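Local structure of probable 2-hydroxyhepta-2,4-diene-1,7-dioate isomerase (Thermus thermophilus, 2DFU) at residues A207-L210 against S211-T215; I146-R149 against D150-K153; R32-L36 against A37-L41. The protein is probably a metal-dependent isomerase of the fumarylacetoacetate hydrolase family, acting on 2-hydroxyhepta-2,4-diene-1,7-dioate. One frame throughout, in Å; residues are numbered along the deposited sequence.

How the interactions relate
The three contacts follow one another along the chain in the order interaction 3, interaction 2, interaction 1, and none touches another. Interaction 3 (32-41) is the turn that leaves strand 32-35 in the N-terminal Rv2993c-like region. The other two belong to the fumarylacetoacetate hydrolase family region: interaction 2 is the passage from strand 137-148 into helix 149-154, and interaction 1 the body of helix 206-214. Their centres lie about 26 Å apart, whereas the centre of interaction 3 lies about 36 Å from that of interaction 2 and about 35 Å from that of interaction 1. Two contacts are thus strand exits and the third lies along a nine-residue helix, in a chain with far more strand than helix.

Interaction 1. Residues A207-L210 against S211-T215; sequences AEIL and SYIST
The carbonyl oxygen of Y212, whose own N reaches back to E208 O, is gripped twice by T215. T215 OG1 donates to Y212 O over 2.7 Å, in the carbonyl plane, and T215 N donates to the same Y212 O over 3.1 Å. A similar return is made one residue earlier, where S214 OG donates to S211 O at 2.6 Å. The side chain of S214 stands between its backbone N and carbonyl carbon (chi1 72°), which swings OG back along the chain to that oxygen. The same OG is hydrogen-bonded to V128 N, while S211 OG bonds to V128 O, so both serines tie this face to the loop before helix 130-133. The i to i+4 bonds of helix 206-214 run through the contact. The Y212 N to E208 O bond measures 2.8 Å, and I213 N meets I209 O at 3.0 Å in a nearly straight line (176°). On the buried face, I209 and I213 lie side by side and point the same way, I209 CG2 resting 3.8 Å from I213 CD1. The CG1 of I213 also passes 3.2 Å from I209 O, packing against the carbonyl that its own N has bonded. I209, L210 and I213 touch V225 of strand 224-226; I209 also touches V53 and I213 touches V51 of strand 50-53. E208 OE1 is hydrogen-bonded to S205 N, just before the helix, while from the second subunit W264 packs on S211 and T215, and R160 on Y212.

Interaction 2. Residues I146-R149 against D150-K153; sequences ITAR and DVQK
T147 brings its methyl CG2 to 3.5 Å from Q152 OE1, the two side chains crossing at a slant, while its hydroxyl OG1 is hydrogen-bonded to K162 NZ and to D145 O. A148 follows as the last residue of the strand, and its carbonyl begins the helical bonding, with Q152 N donating to A148 O over 3.2 Å in the carbonyl plane, though the hydrogen bond is bent, with an N-H...O angle of 137°. The methyl CB of A148 meets V151 CG2 at 3.7 Å, so the valine packs against the end of the strand that feeds its helix. R149 carries the polar part of the contact. Its chain, bent at chi2 and chi3, lies alongside Q152 and presents one edge of the guanidinium to the amide oxygen, near the guanidinium plane. R149 NH2 and R149 NE both point to Q152 OE1, at 2.6 and 2.9 Å, but the bonds are weak in angle, and the guanidinium and amide planes are turned 33° from each other. The Q152 side chain leaves with CG anti to its backbone N (chi1 174°) and runs on extended, which carries OE1 that far. R149 O receives K153 N in a weak bond, and the lysine side chain, bent at chi4, brings K153 NZ to 3.5 Å from R149 O. D150 OD1 accepts V151 N at 2.8 Å and also bonds T108 OG1, while OD2 takes E109 N. This direct passage from strand to helix is flanked by helix 159-162, whose R160 and A161 touch V151, and by strand 111-121, where H112 pairs with the T147 backbone and H112 and E114 contact R149.

Interaction 3. Residues R32-L36 against A37-L41; sequences RRYDL and ASVTL
A tight 3-10 turn closes strand 32-35 of the N-terminal region, built from two overlapping i to i+3 bonds that begin at D35 and L36. S38 N donates to D35 O over 3.0 Å and V39 N to L36 O over 3.1 Å. In each case the donor stands above the carbonyl plane, by 57° and 56°, rather than on a lone pair, consistent with the tight i to i+3 winding. The turn brings V39 back to the side chains of Y34 and L36, and its two methyls divide the work. V39 CG1 lies 3.6 Å from Y34 CB at the root of the tyrosine ring, the side chains crossing at about a right angle. V39 CG2, set between the backbone N and the carbonyl carbon (chi1 of the residue -51°), packs 3.3 Å from L36 O and reaches towards L36 CD1, more loosely at 4.2 Å. On the solvent-facing edge, one water bridges D35 and S38. It sits 3.0 Å from S38 OG and gives a weak 3.4 Å bond to D35 OD2. The other carboxylate oxygen, OD1, lies near OE1 of E17, which could raise the affinity of one of these acids for a proton, and L36 O takes a second bond, from N91 ND2. The Y34 ring makes a T-shaped pair with F6 of strand 2-6, which also touches V39. L36 packs on V19 of strand 18-22, the antiparallel neighbour of strand 32-35, and on W173 of strand 168-175.

Interaction 1. Residues A207-L210 against S211-T215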
loop_
_atom_site.group_PDB
_atom_site.type_symbol
_atom_site.label_atom_id
_atom_site.label_comp_id
_atom_site.label_asym_id
_atom_site.label_seq_id
_atom_site.Cartn_x
_atom_site.Cartn_y
_atom_site.Cartn_z
ATOM N N ALA A 207 5.096 18.496 -9.051
ATOM C CA ALA A 207 4.847 18.041 -10.412
ATOM C C ALA A 207 5.880 17.010 -10.859
ATOM O O ALA A 207 5.543 16.036 -11.532
ATOM C CB ALA A 207 4.841 19.230 -11.361
ATOM N N GLU A 208 7.137 17.220 -10.474
ATOM C CA GLU A 208 8.213 16.301 -10.840
ATOM C C GLU A 208 8.095 14.978 -10.087
ATOM O O GLU A 208 8.382 13.911 -10.632
ATOM C CB GLU A 208 9.576 16.939 -10.550
ATOM C CG GLU A 208 9.822 18.230 -11.322
ATOM C CD GLU A 208 11.176 18.855 -11.031
ATOM O OE1 GLU A 208 11.523 19.032 -9.843
ATOM O OE2 GLU A 208 11.892 19.182 -11.999
ATOM N N ILE A 209 7.678 15.052 -8.828
ATOM C CA ILE A 209 7.515 13.861 -8.010
ATOM C C ILE A 209 6.421 12.960 -8.580
ATOM O O ILE A 209 6.634 11.765 -8.773
ATOM C CB ILE A 209 7.168 14.239 -6.558
ATOM C CG1 ILE A 209 8.389 14.890 -5.909
ATOM C CG2 ILE A 209 6.701 13.004 -5.781
ATOM C CD1 ILE A 209 8.136 15.441 -4.524
ATOM N N LEU A 210 5.256 13.541 -8.855
ATOM C CA LEU A 210 4.143 12.775 -9.403
ATOM C C LEU A 210 4.522 12.175 -10.746
ATOM O O LEU A 210 4.216 11.013 -11.026
ATOM C CB LEU A 210 2.913 13.664 -9.579
ATOM C CG LEU A 210 2.308 14.278 -8.314
ATOM C CD1 LEU A 210 1.179 15.210 -8.708
ATOM C CD2 LEU A 210 1.806 13.180 -7.378
ATOM N N SER A 211 5.185 12.979 -11.577
ATOM C CA SER A 211 5.618 12.541 -12.900
ATOM C C SER A 211 6.575 11.358 -12.779
ATOM O O SER A 211 6.413 10.342 -13.455
ATOM C CB SER A 211 6.322 13.689 -13.632
ATOM O OG SER A 211 6.849 13.258 -14.874
ATOM N N TYR A 212 7.576 11.508 -11.918
ATOM C CA TYR A 212 8.563 10.464 -11.698
ATOM C C TYR A 212 7.883 9.160 -11.296
ATOM O O TYR A 212 8.105 8.115 -11.909
ATOM C CB TYR A 212 9.552 10.886 -10.610
ATOM C CG TYR A 212 10.564 9.811 -10.288
ATOM C CD1 TYR A 212 11.554 9.457 -11.207
ATOM C CD2 TYR A 212 10.506 9.116 -9.082
ATOM C CE1 TYR A 212 12.458 8.432 -10.928
ATOM C CE2 TYR A 212 11.398 8.097 -8.794
ATOM C CZ TYR A 212 12.373 7.758 -9.719
ATOM O OH TYR A 212 13.257 6.744 -9.427
ATOM N N ILE A 213 7.047 9.225 -10.267
ATOM C CA ILE A 213 6.335 8.046 -9.798
ATOM C C ILE A 213 5.560 7.381 -10.929
ATOM O O ILE A 213 5.611 6.165 -11.081
ATOM C CB ILE A 213 5.344 8.405 -8.658
ATOM C CG1 ILE A 213 6.117 8.880 -7.424
ATOM C CG2 ILE A 213 4.484 7.200 -8.306
ATOM C CD1 ILE A 213 5.239 9.532 -6.372
ATOM N N SER A 214 4.861 8.183 -11.730
ATOM C CA SER A 214 4.039 7.660 -12.821
ATOM C C SER A 214 4.788 6.933 -13.931
ATOM O O SER A 214 4.166 6.270 -14.759
ATOM C CB SER A 214 3.200 8.781 -13.447
ATOM O OG SER A 214 4.007 9.657 -14.216
ATOM N N THR A 215 6.110 7.051 -13.962
ATOM C CA THR A 215 6.875 6.383 -15.005
ATOM C C THR A 215 6.965 4.872 -14.774
ATOM O O THR A 215 7.317 4.124 -15.685
ATOM C CB THR A 215 8.320 6.942 -15.120
ATOM O OG1 THR A 215 9.064 6.624 -13.938
ATOM C CG2 THR A 215 8.302 8.439 -15.313
#

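Interaction 2. Residues I146-R149 against D150-K153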
loop_
_atom_site.group_PDB
_atom_site.type_symbol
_atom_site.label_atom_id
_atom_site.label_comp_id
_atom_site.label_asym_id
_atom_site.label_seq_id
_atom_site.Cartn_x
_atom_site.Cartn_y
_atom_site.Cartn_z
ATOM N N ILE A 146 5.162 10.065 10.727
ATOM C CA ILE A 146 5.720 9.507 11.956
ATOM C C ILE A 146 6.805 8.487 11.592
ATOM O O ILE A 146 6.582 7.602 10.762
ATOM C CB ILE A 146 4.632 8.820 12.799
ATOM C CG1 ILE A 146 3.572 9.845 13.216
ATOM C CG2 ILE A 146 5.261 8.158 14.024
ATOM C CD1 ILE A 146 4.059 10.861 14.239
ATOM N N THR A 147 7.969 8.606 12.228
ATOM C CA THR A 147 9.098 7.730 11.932
ATOM C C THR A 147 9.781 7.090 13.146
ATOM O O THR A 147 10.145 7.778 14.104
ATOM C CB THR A 147 10.192 8.518 11.159
ATOM O OG1 THR A 147 9.621 9.127 9.997
ATOM C CG2 THR A 147 11.323 7.606 10.755
ATOM N N ALA A 148 9.968 5.775 13.099
ATOM C CA ALA A 148 10.665 5.081 14.174
ATOM C C ALA A 148 12.091 4.901 13.642
ATOM O O ALA A 148 12.383 3.946 12.919
ATOM C CB ALA A 148 10.015 3.742 14.456
ATOM N N ARG A 149 12.959 5.844 14.004
ATOM C CA ARG A 149 14.347 5.882 13.552
ATOM C C ARG A 149 15.244 4.691 13.846
ATOM O O ARG A 149 16.082 4.351 13.020
ATOM C CB ARG A 149 15.041 7.139 14.090
ATOM C CG ARG A 149 14.292 8.427 13.817
ATOM C CD ARG A 149 15.063 9.360 12.896
ATOM N NE ARG A 149 15.325 8.764 11.591
ATOM C CZ ARG A 149 15.512 9.469 10.478
ATOM N NH1 ARG A 149 15.457 10.797 10.518
ATOM N NH2 ARG A 149 15.763 8.852 9.329
ATOM N N ASP A 150 15.107 4.068 15.011
ATOM C CA ASP A 150 15.983 2.943 15.313
ATOM C C ASP A 150 15.750 1.745 14.399
ATOM O O ASP A 150 16.681 1.268 13.756
ATOM C CB ASP A 150 15.881 2.527 16.791
ATOM C CG ASP A 150 14.462 2.558 17.326
ATOM O OD1 ASP A 150 13.509 2.612 16.522
ATOM O OD2 ASP A 150 14.307 2.518 18.563
ATOM N N VAL A 151 14.513 1.266 14.321
ATOM C CA VAL A 151 14.220 0.127 13.462
ATOM C C VAL A 151 14.454 0.484 12.002
ATOM O O VAL A 151 14.715 -0.391 11.175
ATOM C CB VAL A 151 12.770 -0.367 13.655
ATOM C CG1 VAL A 151 12.568 -0.792 15.112
ATOM C CG2 VAL A 151 11.781 0.726 13.275
ATOM N N GLN A 152 14.376 1.775 11.687
ATOM C CA GLN A 152 14.591 2.241 10.320
ATOM C C GLN A 152 16.016 1.928 9.864
ATOM O O GLN A 152 16.271 1.731 8.676
ATOM C CB GLN A 152 14.336 3.747 10.230
ATOM C CG GLN A 152 14.676 4.375 8.880
ATOM C CD GLN A 152 14.344 5.857 8.834
ATOM O OE1 GLN A 152 14.571 6.581 9.808
ATOM N NE2 GLN A 152 13.812 6.319 7.701
ATOM N N LYS A 153 16.939 1.874 10.817
ATOM C CA LYS A 153 18.331 1.589 10.507
ATOM C C LYS A 153 18.635 0.093 10.456
ATOM O O LYS A 153 19.479 -0.341 9.678
ATOM C CB LYS A 153 19.255 2.239 11.545
ATOM C CG LYS A 153 19.247 3.761 11.573
ATOM C CD LYS A 153 20.180 4.265 12.675
ATOM C CE LYS A 153 20.228 5.789 12.746
ATOM N NZ LYS A 153 18.943 6.394 13.185
#

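Interaction 3. Residues R32-L36 against A37-L41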
loop_
_atom_site.group_PDB
_atom_site.type_symbol
_atom_site.label_atom_id
_atom_site.label_comp_id
_atom_site.label_asym_id
_atom_site.label_seq_id
_atom_site.Cartn_x
_atom_site.Cartn_y
_atom_site.Cartn_z
ATOM N N ARG A 32 -27.714 18.242 2.590
ATOM C CA ARG A 32 -27.518 18.107 4.032
ATOM C C ARG A 32 -26.352 19.006 4.444
ATOM O O ARG A 32 -25.392 19.165 3.697
ATOM C CB ARG A 32 -27.153 16.670 4.423
ATOM C CG ARG A 32 -28.155 15.592 4.061
ATOM C CD ARG A 32 -27.701 14.257 4.660
ATOM N NE ARG A 32 -28.466 13.121 4.151
ATOM C CZ ARG A 32 -28.350 12.619 2.922
ATOM N NH1 ARG A 32 -27.490 13.145 2.059
ATOM N NH2 ARG A 32 -29.108 11.595 2.551
ATOM N N ARG A 33 -26.432 19.585 5.635
ATOM C CA ARG A 33 -25.355 20.430 6.133
ATOM C C ARG A 33 -25.137 20.086 7.602
ATOM O O ARG A 33 -26.060 19.638 8.274
ATOM C CB ARG A 33 -25.712 21.911 5.987
ATOM C CG ARG A 33 -26.894 22.366 6.834
ATOM C CD ARG A 33 -27.158 23.851 6.623
ATOM N NE ARG A 33 -28.208 24.378 7.494
ATOM C CZ ARG A 33 -29.510 24.126 7.357
ATOM N NH1 ARG A 33 -29.947 23.349 6.376
ATOM N NH2 ARG A 33 -30.378 24.659 8.208
ATOM N N TYR A 34 -23.919 20.282 8.089
ATOM C CA TYR A 34 -23.595 19.991 9.478
ATOM C C TYR A 34 -22.684 21.082 10.005
ATOM O O TYR A 34 -22.027 21.767 9.226
ATOM C CB TYR A 34 -22.826 18.672 9.600
ATOM C CG TYR A 34 -23.445 17.465 8.933
ATOM C CD1 TYR A 34 -23.475 17.343 7.542
ATOM C CD2 TYR A 34 -23.964 16.419 9.698
ATOM C CE1 TYR A 34 -24.004 16.204 6.930
ATOM C CE2 TYR A 34 -24.493 15.278 9.099
ATOM C CZ TYR A 34 -24.510 15.176 7.716
ATOM O OH TYR A 34 -25.027 14.043 7.129
ATOM N N ASP A 35 -22.640 21.253 11.323
ATOM C CA ASP A 35 -21.720 22.225 11.905
ATOM C C ASP A 35 -20.400 21.469 11.994
ATOM O O ASP A 35 -20.382 20.288 12.333
ATOM C CB ASP A 35 -22.150 22.649 13.318
ATOM C CG ASP A 35 -23.337 23.595 13.309
ATOM O OD1 ASP A 35 -23.374 24.495 12.443
ATOM O OD2 ASP A 35 -24.228 23.447 14.175
ATOM N N LEU A 36 -19.297 22.139 11.691
ATOM C CA LEU A 36 -18.000 21.489 11.750
ATOM C C LEU A 36 -17.748 20.829 13.106
ATOM O O LEU A 36 -17.299 19.680 13.178
ATOM C CB LEU A 36 -16.888 22.503 11.471
ATOM C CG LEU A 36 -15.479 21.913 11.518
ATOM C CD1 LEU A 36 -15.363 20.757 10.528
ATOM C CD2 LEU A 36 -14.465 22.995 11.201
ATOM N N ALA A 37 -18.042 21.561 14.177
ATOM C CA ALA A 37 -17.820 21.068 15.531
ATOM C C ALA A 37 -18.576 19.783 15.850
ATOM O O ALA A 37 -18.206 19.057 16.766
ATOM C CB ALA A 37 -18.189 22.166 16.557
ATOM N N SER A 38 -19.621 19.495 15.085
ATOM C CA SER A 38 -20.429 18.303 15.322
ATOM C C SER A 38 -20.034 17.053 14.535
ATOM O O SER A 38 -20.578 15.976 14.782
ATOM C CB SER A 38 -21.902 18.613 15.033
ATOM O OG SER A 38 -22.348 19.724 15.790
ATOM N N VAL A 39 -19.114 17.173 13.584
ATOM C CA VAL A 39 -18.732 15.995 12.810
ATOM C C VAL A 39 -17.396 15.413 13.236
ATOM O O VAL A 39 -16.613 16.064 13.915
ATOM C CB VAL A 39 -18.660 16.302 11.289
ATOM C CG1 VAL A 39 -19.939 16.980 10.839
ATOM C CG2 VAL A 39 -17.446 17.178 10.978
ATOM N N THR A 40 -17.154 14.168 12.844
ATOM C CA THR A 40 -15.887 13.517 13.142
ATOM C C THR A 40 -15.042 13.611 11.871
ATOM O O THR A 40 -15.336 12.957 10.866
ATOM C CB THR A 40 -16.079 12.036 13.505
ATOM O OG1 THR A 40 -16.845 11.936 14.715
ATOM C CG2 THR A 40 -14.729 11.360 13.702
ATOM N N LEU A 41 -14.011 14.445 11.915
ATOM C CA LEU A 41 -13.125 14.630 10.774
ATOM C C LEU A 41 -12.313 13.379 10.479
ATOM O O LEU A 41 -11.761 12.768 11.383
ATOM C CB LEU A 41 -12.154 15.777 11.030
ATOM C CG LEU A 41 -12.350 17.092 10.285
ATOM C CD1 LEU A 41 -11.041 17.866 10.351
ATOM C CD2 LEU A 41 -12.730 16.838 8.835
HETATM O O HOH W 1 -22.321 22.555 16.845
#